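Side-chain contacts in proteolytically activated form of PPO4 Tyrosinase (Agaricus bisporus var. bisporus H97, PDB 4OUA), which catalyses the copper-dependent o-hydroxylation of monophenols and the oxidation of the resulting o-diphenols to o-quinones, the initial step of melanin synthesis: residues Q39-D42 and Q43-S47; K334-T337 and S338-T342; T317-N320 and K321-L325. All coordinates share one frame; numbering follows the deposited sequence.

Contact 1 of 3, residues Q39-D42 and Q43-S47; sequences QDKD and QSDYS
Asp42 O takes the backbone N of Asp45 at 2.8 Å, and Ser48 OG adds a weak second bond. The Asp45 N-H points at the oxygen at 154°. This bond closes a type I beta turn over Asp42 to Asp45. The carboxylate of Asp42 lies over the start of the same turn. Its CG is anti to the backbone N (chi1 175°), which sets the carboxylate beside its own carbonyl carbon, close to Ser44 N. There Asp42 OD1 accepts a weak, long bond from Ser44 N at 3.5 Å, while OD2 lies beside Ser44 CB.

A second turn follows at once. Asp45 OD1 receives both Ser47 N at 3.0 Å and Ser47 OG at 2.9 Å, from the same face of the carboxylate. The bond to Ser47 N makes an Asx turn. The extended Lys41 chain passes over toward Ser47, its CD and NZ near Ser47 O. Lys41 NZ gives a weak bond to Ser47 O at 3.3 Å. The ammonium is not in contact with Asp45, since Lys41 NZ and Asp45 OD2 are 5.3 Å apart. Gln43 points away, and its amide is held by Tyr168, His171 and Pro172.

Asp45 binds the backbone N-H of its turn firmly, Asp42 only weakly. The nearby lysine probably eases the gathering of negative charge, although it forms no salt bridge with Asp45.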
ATOM      1  N   GLN A  39       5.938  -4.887 -13.865  1.00 36.82           N
ATOM      2  CA  GLN A  39       5.570  -6.291 -13.725  1.00 37.52           C
ATOM      3  C   GLN A  39       6.316  -7.143 -14.747  1.00 37.44           C
ATOM      4  O   GLN A  39       6.568  -8.326 -14.519  1.00 39.84           O
ATOM      5  CB  GLN A  39       4.060  -6.483 -13.889  1.00 35.10           C
ATOM      6  CG  GLN A  39       3.229  -5.973 -12.725  1.00 37.43           C
ATOM      7  CD  GLN A  39       1.752  -6.293 -12.885  1.00 42.32           C
ATOM      8  OE1 GLN A  39       1.327  -6.816 -13.917  1.00 36.52           O
ATOM      9  NE2 GLN A  39       0.964  -5.983 -11.860  1.00 35.14           N
ATOM     10  N   ASP A  40       6.670  -6.529 -15.871  1.00 35.30           N
ATOM     11  CA  ASP A  40       7.348  -7.241 -16.947  1.00 36.90           C
ATOM     12  C   ASP A  40       8.866  -7.163 -16.814  1.00 39.17           C
ATOM     13  O   ASP A  40       9.592  -7.798 -17.577  1.00 48.82           O
ATOM     14  CB  ASP A  40       6.911  -6.694 -18.308  1.00 31.17           C
ATOM     15  CG  ASP A  40       5.443  -6.955 -18.596  1.00 37.56           C
ATOM     16  OD1 ASP A  40       4.911  -7.978 -18.114  1.00 39.44           O
ATOM     17  OD2 ASP A  40       4.819  -6.137 -19.305  1.00 37.85           O
ATOM     18  N   LYS A  41       9.343  -6.387 -15.846  1.00 33.95           N
ATOM     19  CA  LYS A  41      10.774  -6.294 -15.582  1.00 32.45           C
ATOM     20  C   LYS A  41      11.316  -7.607 -15.024  1.00 36.42           C
ATOM     21  O   LYS A  41      10.572  -8.404 -14.454  1.00 32.21           O
ATOM     22  CB  LYS A  41      11.078  -5.154 -14.606  1.00 39.35           C
ATOM     23  CG  LYS A  41      10.977  -3.761 -15.204  1.00 37.83           C
ATOM     24  CD  LYS A  41      11.347  -2.705 -14.172  1.00 37.48           C
ATOM     25  CE  LYS A  41      11.239  -1.300 -14.743  1.00 42.76           C
ATOM     26  NZ  LYS A  41      11.457  -0.260 -13.697  1.00 44.71           N
ATOM     27  N   ASP A  42      12.616  -7.824 -15.198  1.00 37.87           N
ATOM     28  CA  ASP A  42      13.281  -9.005 -14.660  1.00 33.35           C
ATOM     29  C   ASP A  42      13.163  -9.030 -13.139  1.00 37.40           C
ATOM     30  O   ASP A  42      13.392  -8.019 -12.476  1.00 40.49           O
ATOM     31  CB  ASP A  42      14.749  -9.028 -15.090  1.00 29.00           C
ATOM     32  CG  ASP A  42      15.527 -10.161 -14.457  1.00 36.79           C
ATOM     33  OD1 ASP A  42      14.943 -11.241 -14.236  1.00 51.04           O
ATOM     34  OD2 ASP A  42      16.731  -9.970 -14.180  1.00 47.87           O
ATOM     35  N   GLN A  43      12.806 -10.186 -12.587  1.00 34.32           N
ATOM     36  CA  GLN A  43      12.550 -10.295 -11.154  1.00 35.21           C
ATOM     37  C   GLN A  43      13.802 -10.089 -10.305  1.00 37.92           C
ATOM     38  O   GLN A  43      13.712  -9.937  -9.088  1.00 39.81           O
ATOM     39  CB  GLN A  43      11.920 -11.650 -10.833  1.00 35.33           C
ATOM     40  CG  GLN A  43      10.462 -11.756 -11.252  1.00 36.76           C
ATOM     41  CD  GLN A  43       9.825 -13.062 -10.830  1.00 34.21           C
ATOM     42  OE1 GLN A  43       8.607 -13.230 -10.917  1.00 29.64           O
ATOM     43  NE2 GLN A  43      10.647 -13.999 -10.371  1.00 33.65           N
ATOM     44  N   SER A  44      14.966 -10.080 -10.943  1.00 39.89           N
ATOM     45  CA  SER A  44      16.210  -9.809 -10.233  1.00 36.35           C
ATOM     46  C   SER A  44      16.524  -8.316 -10.261  1.00 39.17           C
ATOM     47  O   SER A  44      17.502  -7.863  -9.666  1.00 43.55           O
ATOM     48  CB  SER A  44      17.362 -10.613 -10.836  1.00 44.22           C
ATOM     49  OG  SER A  44      17.155 -12.002 -10.652  1.00 52.51           O
ATOM     50  N   ASP A  45      15.684  -7.561 -10.961  1.00 41.34           N
ATOM     51  CA  ASP A  45      15.790  -6.108 -10.993  1.00 38.80           C
ATOM     52  C   ASP A  45      15.142  -5.522  -9.740  1.00 39.95           C
ATOM     53  O   ASP A  45      13.951  -5.717  -9.500  1.00 38.40           O
ATOM     54  CB  ASP A  45      15.127  -5.553 -12.259  1.00 38.56           C
ATOM     55  CG  ASP A  45      15.454  -4.089 -12.507  1.00 45.36           C
ATOM     56  OD1 ASP A  45      15.634  -3.329 -11.533  1.00 43.29           O
ATOM     57  OD2 ASP A  45      15.527  -3.695 -13.690  1.00 50.61           O
ATOM     58  N   TYR A  46      15.933  -4.806  -8.947  1.00 43.84           N
ATOM     59  CA  TYR A  46      15.459  -4.239  -7.687  1.00 38.07           C
ATOM     60  C   TYR A  46      14.277  -3.292  -7.876  1.00 36.36           C
ATOM     61  O   TYR A  46      13.410  -3.197  -7.009  1.00 40.33           O
ATOM     62  CB  TYR A  46      16.597  -3.509  -6.971  1.00 36.70           C
ATOM     63  CG  TYR A  46      17.599  -4.434  -6.318  1.00 42.40           C
ATOM     64  CD1 TYR A  46      17.199  -5.645  -5.765  1.00 39.11           C
ATOM     65  CD2 TYR A  46      18.946  -4.099  -6.256  1.00 46.00           C
ATOM     66  CE1 TYR A  46      18.112  -6.495  -5.167  1.00 36.12           C
ATOM     67  CE2 TYR A  46      19.865  -4.942  -5.660  1.00 44.27           C
ATOM     68  CZ  TYR A  46      19.443  -6.137  -5.118  1.00 42.77           C
ATOM     69  OH  TYR A  46      20.358  -6.977  -4.525  1.00 50.80           O
ATOM     70  N   SER A  47      14.244  -2.595  -9.007  1.00 40.57           N
ATOM     71  CA  SER A  47      13.158  -1.662  -9.290  1.00 39.68           C
ATOM     72  C   SER A  47      12.008  -2.341 -10.032  1.00 44.37           C
ATOM     73  O   SER A  47      11.225  -1.679 -10.717  1.00 45.26           O
ATOM     74  CB  SER A  47      13.669  -0.472 -10.104  1.00 32.43           C
ATOM     75  OG  SER A  47      14.128  -0.890 -11.378  1.00 41.89           O
TER

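Contact 2 of 3, residues K334-T337 and S338-T342; sequences KPWT and SVPLT
Leu341 meets the six-membered ring of Trp336 chiefly with its CD2 methyl. Leu341 CD2 lies 3.5 Å from Trp336 CE3 and equally close to CZ3, approaching obliquely. The leucine CG is anti to the carbonyl carbon (chi1 -68°), and CD1 continues the chain away from CA (chi2 -175°). CD2 is therefore the branch turned to the indole. CG and CD1 rest against Thr337 O.

Pro340 reaches the same ring at its edge, near the ring plane. Pro340 CG is 4.0 Å from Trp336 CZ3. The proline also packs on Thr337, whose side chain crosses it at about a right angle. Thr337 OG1 sits between the backbone N and the carbonyl carbon (chi1 55°), which sets it beside Pro340 CD at 3.2 Å.

The backbone of 338-340 has helical angles, and a weak bond from Leu341 N to Ser338 O spans it. This bend brings Pro340 and Leu341 back to the tryptophan. Trp336 NE1 is bonded to Thr5 O, and Ser338 OG to Thr88 OG1. Trp336 also touches Val92 and Leu341 touches Thr88, both on helix 86-109. That helix carries the copper ligand His90 and belongs to the helical bundle around the dicopper centre of tyrosinases.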
ATOM      1  N   LYS A 334      22.067   6.867   5.182  1.00 54.38           N
ATOM      2  CA  LYS A 334      21.135   7.190   6.259  1.00 48.58           C
ATOM      3  C   LYS A 334      19.811   6.448   6.114  1.00 49.01           C
ATOM      4  O   LYS A 334      19.048   6.706   5.184  1.00 47.81           O
ATOM      5  CB  LYS A 334      20.884   8.699   6.307  1.00 52.38           C
ATOM      6  CG  LYS A 334      22.152   9.528   6.429  1.00 66.42           C
ATOM      7  CD  LYS A 334      21.904  10.984   6.063  1.00 75.78           C
ATOM      8  CE  LYS A 334      23.214  11.748   5.934  1.00 70.61           C
ATOM      9  NZ  LYS A 334      23.003  13.144   5.461  1.00 66.05           N
ATOM     10  N   PRO A 335      19.539   5.514   7.038  1.00 47.78           N
ATOM     11  CA  PRO A 335      18.262   4.794   7.075  1.00 43.46           C
ATOM     12  C   PRO A 335      17.117   5.706   7.501  1.00 44.48           C
ATOM     13  O   PRO A 335      17.353   6.711   8.173  1.00 42.35           O
ATOM     14  CB  PRO A 335      18.501   3.696   8.123  1.00 38.04           C
ATOM     15  CG  PRO A 335      19.986   3.613   8.279  1.00 41.87           C
ATOM     16  CD  PRO A 335      20.486   5.001   8.040  1.00 47.17           C
ATOM     17  N   TRP A 336      15.894   5.363   7.112  1.00 43.31           N
ATOM     18  CA  TRP A 336      14.723   6.118   7.537  1.00 44.09           C
ATOM     19  C   TRP A 336      14.384   5.835   8.997  1.00 42.18           C
ATOM     20  O   TRP A 336      14.704   4.771   9.528  1.00 37.54           O
ATOM     21  CB  TRP A 336      13.517   5.794   6.653  1.00 42.31           C
ATOM     22  CG  TRP A 336      13.406   6.659   5.437  1.00 43.85           C
ATOM     23  CD1 TRP A 336      13.696   6.310   4.150  1.00 43.44           C
ATOM     24  CD2 TRP A 336      12.972   8.022   5.395  1.00 41.66           C
ATOM     25  NE1 TRP A 336      13.470   7.372   3.309  1.00 41.15           N
ATOM     26  CE2 TRP A 336      13.026   8.437   4.048  1.00 42.87           C
ATOM     27  CE3 TRP A 336      12.546   8.936   6.364  1.00 39.07           C
ATOM     28  CZ2 TRP A 336      12.668   9.722   3.647  1.00 40.73           C
ATOM     29  CZ3 TRP A 336      12.191  10.213   5.964  1.00 42.71           C
ATOM     30  CH2 TRP A 336      12.255  10.593   4.618  1.00 39.98           C
ATOM     31  N   THR A 337      13.737   6.800   9.640  1.00 38.93           N
ATOM     32  CA  THR A 337      13.256   6.629  11.004  1.00 40.77           C
ATOM     33  C   THR A 337      11.831   7.159  11.117  1.00 40.82           C
ATOM     34  O   THR A 337      11.346   7.858  10.225  1.00 32.44           O
ATOM     35  CB  THR A 337      14.166   7.340  12.024  1.00 43.79           C
ATOM     36  OG1 THR A 337      14.305   8.720  11.666  1.00 51.31           O
ATOM     37  CG2 THR A 337      15.541   6.689  12.051  1.00 35.18           C
ATOM     38  N   SER A 338      11.164   6.821  12.215  1.00 46.02           N
ATOM     39  CA  SER A 338       9.761   7.166  12.399  1.00 36.28           C
ATOM     40  C   SER A 338       9.556   8.647  12.715  1.00 37.81           C
ATOM     41  O   SER A 338       8.516   9.219  12.385  1.00 45.40           O
ATOM     42  CB  SER A 338       9.157   6.310  13.512  1.00 42.48           C
ATOM     43  OG  SER A 338       9.199   4.932  13.175  1.00 51.65           O
ATOM     44  N   VAL A 339      10.550   9.261  13.350  1.00 35.08           N
ATOM     45  CA  VAL A 339      10.440  10.646  13.806  1.00 38.15           C
ATOM     46  C   VAL A 339      10.030  11.620  12.698  1.00 39.88           C
ATOM     47  O   VAL A 339       9.052  12.351  12.848  1.00 40.56           O
ATOM     48  CB  VAL A 339      11.766  11.135  14.425  1.00 40.11           C
ATOM     49  CG1 VAL A 339      11.635  12.582  14.879  1.00 30.89           C
ATOM     50  CG2 VAL A 339      12.172  10.243  15.585  1.00 36.00           C
ATOM     51  N   PRO A 340      10.781  11.638  11.584  1.00 39.01           N
ATOM     52  CA  PRO A 340      10.476  12.572  10.492  1.00 31.43           C
ATOM     53  C   PRO A 340       9.230  12.199   9.687  1.00 38.98           C
ATOM     54  O   PRO A 340       8.657  13.065   9.024  1.00 39.07           O
ATOM     55  CB  PRO A 340      11.725  12.491   9.609  1.00 29.01           C
ATOM     56  CG  PRO A 340      12.276  11.136   9.869  1.00 31.24           C
ATOM     57  CD  PRO A 340      12.003  10.859  11.316  1.00 31.53           C
ATOM     58  N   LEU A 341       8.813  10.938   9.755  1.00 40.43           N
ATOM     59  CA  LEU A 341       7.729  10.443   8.909  1.00 38.38           C
ATOM     60  C   LEU A 341       6.352  10.964   9.311  1.00 41.91           C
ATOM     61  O   LEU A 341       5.332  10.486   8.811  1.00 41.47           O
ATOM     62  CB  LEU A 341       7.714   8.914   8.911  1.00 31.37           C
ATOM     63  CG  LEU A 341       8.908   8.249   8.229  1.00 31.67           C
ATOM     64  CD1 LEU A 341       8.720   6.742   8.177  1.00 33.71           C
ATOM     65  CD2 LEU A 341       9.111   8.824   6.835  1.00 28.18           C
ATOM     66  N   THR A 342       6.319  11.940  10.211  1.00 39.37           N
ATOM     67  CA  THR A 342       5.063  12.576  10.584  1.00 38.74           C
ATOM     68  C   THR A 342       4.613  13.516   9.476  1.00 37.07           C
ATOM     69  O   THR A 342       3.433  13.840   9.360  1.00 36.37           O
ATOM     70  CB  THR A 342       5.186  13.362  11.901  1.00 41.80           C
ATOM     71  OG1 THR A 342       6.165  14.397  11.753  1.00 35.14           O
ATOM     72  CG2 THR A 342       5.592  12.437  13.038  1.00 42.72           C
TER

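Contact 3 of 3, residues T317-N320 and K321-L325; sequences TELN and KDSAL
Ser323 OG accepts the backbone N-H of Asn320 at 2.8 Å, with an angle of 162° at the hydrogen. The serine side chain points back across the turn to do so. Its OG is anti to its own carbonyl carbon (chi1 -61°), which leaves it beside the end of strand 318-319. Ser323 OG also lies close to the aliphatic part of Leu319, 3.8 Å from Leu319 CB.

The carbonyl of Asn320 is used in the opposite direction. Asn320 O accepts Ser323 N at 3.2 Å, which closes a type I beta turn from Asn320 to Ser323. Asn320 and Ser323 are therefore joined twice, once by backbone to side chain and once by backbone to backbone.

The side-chain amide of Asn320 serves the middle of the turn. Asn320 OD1 accepts Asp322 N at 2.9 Å in a more bent bond, so the residue two places on is bound as in an Asx turn. The donor comes from above the amide carbonyl plane, not on a lone pair. CG lies between the backbone N and the carbonyl carbon (chi1 57°), which brings the amide over the turn, where OD1 meets Asp322 N. Asn320 OD1 is also 3.5 Å from Asp322 CB.

Lys321, at the corner, is exposed, its CB directed away from 317-320. The buried Leu319 packs on Gln83, Leu85 and Phe313.

The backbone N-H groups of Asn320, Asp322 and Ser323 all find acceptors within the turn itself. This exposed bend is thus held mainly by uncharged polar groups, with no salt bridge across it.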
ATOM      1  N   THR A 317      13.818  -7.792  20.183  1.00 43.93           N
ATOM      2  CA  THR A 317      14.501  -6.512  20.052  1.00 48.20           C
ATOM      3  C   THR A 317      13.578  -5.365  20.450  1.00 47.49           C
ATOM      4  O   THR A 317      12.380  -5.400  20.171  1.00 50.11           O
ATOM      5  CB  THR A 317      15.002  -6.283  18.611  1.00 49.85           C
ATOM      6  OG1 THR A 317      15.960  -7.292  18.268  1.00 55.28           O
ATOM      7  CG2 THR A 317      15.649  -4.913  18.480  1.00 42.30           C
ATOM      8  N   GLU A 318      14.135  -4.355  21.111  1.00 45.77           N
ATOM      9  CA  GLU A 318      13.370  -3.170  21.479  1.00 44.72           C
ATOM     10  C   GLU A 318      13.338  -2.176  20.323  1.00 45.85           C
ATOM     11  O   GLU A 318      14.356  -1.927  19.679  1.00 42.31           O
ATOM     12  CB  GLU A 318      13.957  -2.512  22.729  1.00 43.19           C
ATOM     13  CG  GLU A 318      13.628  -3.235  24.025  1.00 58.20           C
ATOM     14  CD  GLU A 318      12.178  -3.056  24.440  1.00 68.73           C
ATOM     15  OE1 GLU A 318      11.591  -2.003  24.111  1.00 62.69           O
ATOM     16  OE2 GLU A 318      11.625  -3.968  25.093  1.00 74.33           O
ATOM     17  N   LEU A 319      12.163  -1.614  20.060  1.00 46.86           N
ATOM     18  CA  LEU A 319      11.996  -0.690  18.945  1.00 45.15           C
ATOM     19  C   LEU A 319      11.371   0.631  19.380  1.00 48.52           C
ATOM     20  O   LEU A 319      10.440   0.656  20.184  1.00 48.61           O
ATOM     21  CB  LEU A 319      11.143  -1.329  17.845  1.00 42.82           C
ATOM     22  CG  LEU A 319      11.788  -2.425  16.993  1.00 43.73           C
ATOM     23  CD1 LEU A 319      12.105  -3.663  17.811  1.00 47.40           C
ATOM     24  CD2 LEU A 319      10.885  -2.780  15.835  1.00 48.04           C
ATOM     25  N   ASN A 320      11.892   1.729  18.841  1.00 47.29           N
ATOM     26  CA  ASN A 320      11.333   3.048  19.105  1.00 47.35           C
ATOM     27  C   ASN A 320      11.317   3.915  17.849  1.00 53.28           C
ATOM     28  O   ASN A 320      11.503   3.419  16.737  1.00 49.25           O
ATOM     29  CB  ASN A 320      12.106   3.751  20.228  1.00 44.60           C
ATOM     30  CG  ASN A 320      13.593   3.888  19.931  1.00 52.36           C
ATOM     31  OD1 ASN A 320      14.020   3.855  18.777  1.00 54.19           O
ATOM     32  ND2 ASN A 320      14.388   4.047  20.982  1.00 55.31           N
ATOM     33  N   LYS A 321      11.101   5.212  18.040  1.00 55.50           N
ATOM     34  CA  LYS A 321      11.027   6.159  16.933  1.00 51.45           C
ATOM     35  C   LYS A 321      12.365   6.318  16.212  1.00 53.30           C
ATOM     36  O   LYS A 321      12.413   6.771  15.067  1.00 50.26           O
ATOM     37  CB  LYS A 321      10.551   7.520  17.443  1.00 45.87           C
ATOM     38  CG  LYS A 321      11.422   8.079  18.553  1.00 47.96           C
ATOM     39  CD  LYS A 321      10.988   9.472  18.962  1.00 45.24           C
ATOM     40  CE  LYS A 321      11.918  10.035  20.025  1.00 47.32           C
ATOM     41  NZ  LYS A 321      11.551  11.427  20.405  1.00 58.34           N
ATOM     42  N   ASP A 322      13.448   5.949  16.886  1.00 50.17           N
ATOM     43  CA  ASP A 322      14.784   6.112  16.325  1.00 46.68           C
ATOM     44  C   ASP A 322      15.278   4.837  15.650  1.00 51.17           C
ATOM     45  O   ASP A 322      16.385   4.800  15.114  1.00 59.91           O
ATOM     46  CB  ASP A 322      15.767   6.542  17.414  1.00 54.43           C
ATOM     47  CG  ASP A 322      15.456   7.920  17.964  1.00 59.43           C
ATOM     48  OD1 ASP A 322      15.083   8.804  17.164  1.00 61.68           O
ATOM     49  OD2 ASP A 322      15.578   8.117  19.192  1.00 55.13           O
ATOM     50  N   SER A 323      14.455   3.794  15.680  1.00 52.70           N
ATOM     51  CA  SER A 323      14.805   2.538  15.029  1.00 48.99           C
ATOM     52  C   SER A 323      14.867   2.721  13.517  1.00 48.81           C
ATOM     53  O   SER A 323      14.052   3.440  12.937  1.00 49.32           O
ATOM     54  CB  SER A 323      13.799   1.443  15.389  1.00 44.43           C
ATOM     55  OG  SER A 323      13.789   1.199  16.784  1.00 46.08           O
ATOM     56  N   ALA A 324      15.841   2.076  12.885  1.00 42.64           N
ATOM     57  CA  ALA A 324      15.981   2.145  11.436  1.00 43.40           C
ATOM     58  C   ALA A 324      14.884   1.332  10.761  1.00 41.93           C
ATOM     59  O   ALA A 324      14.526   0.253  11.228  1.00 43.74           O
ATOM     60  CB  ALA A 324      17.353   1.651  11.006  1.00 42.37           C
ATOM     61  N   LEU A 325      14.350   1.857   9.663  1.00 41.85           N
ATOM     62  CA  LEU A 325      13.278   1.186   8.940  1.00 39.72           C
ATOM     63  C   LEU A 325      13.795   0.529   7.662  1.00 35.75           C
ATOM     64  O   LEU A 325      13.516   0.993   6.559  1.00 35.96           O
ATOM     65  CB  LEU A 325      12.157   2.176   8.614  1.00 38.32           C
ATOM     66  CG  LEU A 325      11.474   2.809   9.827  1.00 39.80           C
ATOM     67  CD1 LEU A 325      10.566   3.958   9.410  1.00 37.54           C
ATOM     68  CD2 LEU A 325      10.692   1.758  10.600  1.00 40.20           C
TER

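Overall arrangement
Contact 1 comes first along the chain. It shapes the short loop between helix 25-39 and helix 49-54. Contact 3 follows much later and continues from the two-stranded sheet of 304-305 and 318-319, turning the chain as it leaves the second strand. Contact 2 lies further on, in the same long loop that leads to strand 349-350, and sets 334-342 against helix 86-109. The three are in series, and none nests in or crosses another. Contacts 2 and 3 touch. Probable backbone bonds run from Ser338 N to Lys321 O and from Leu325 N to Trp336 O. Contact 1 is separate, its centre about 27 Å from that of contact 2.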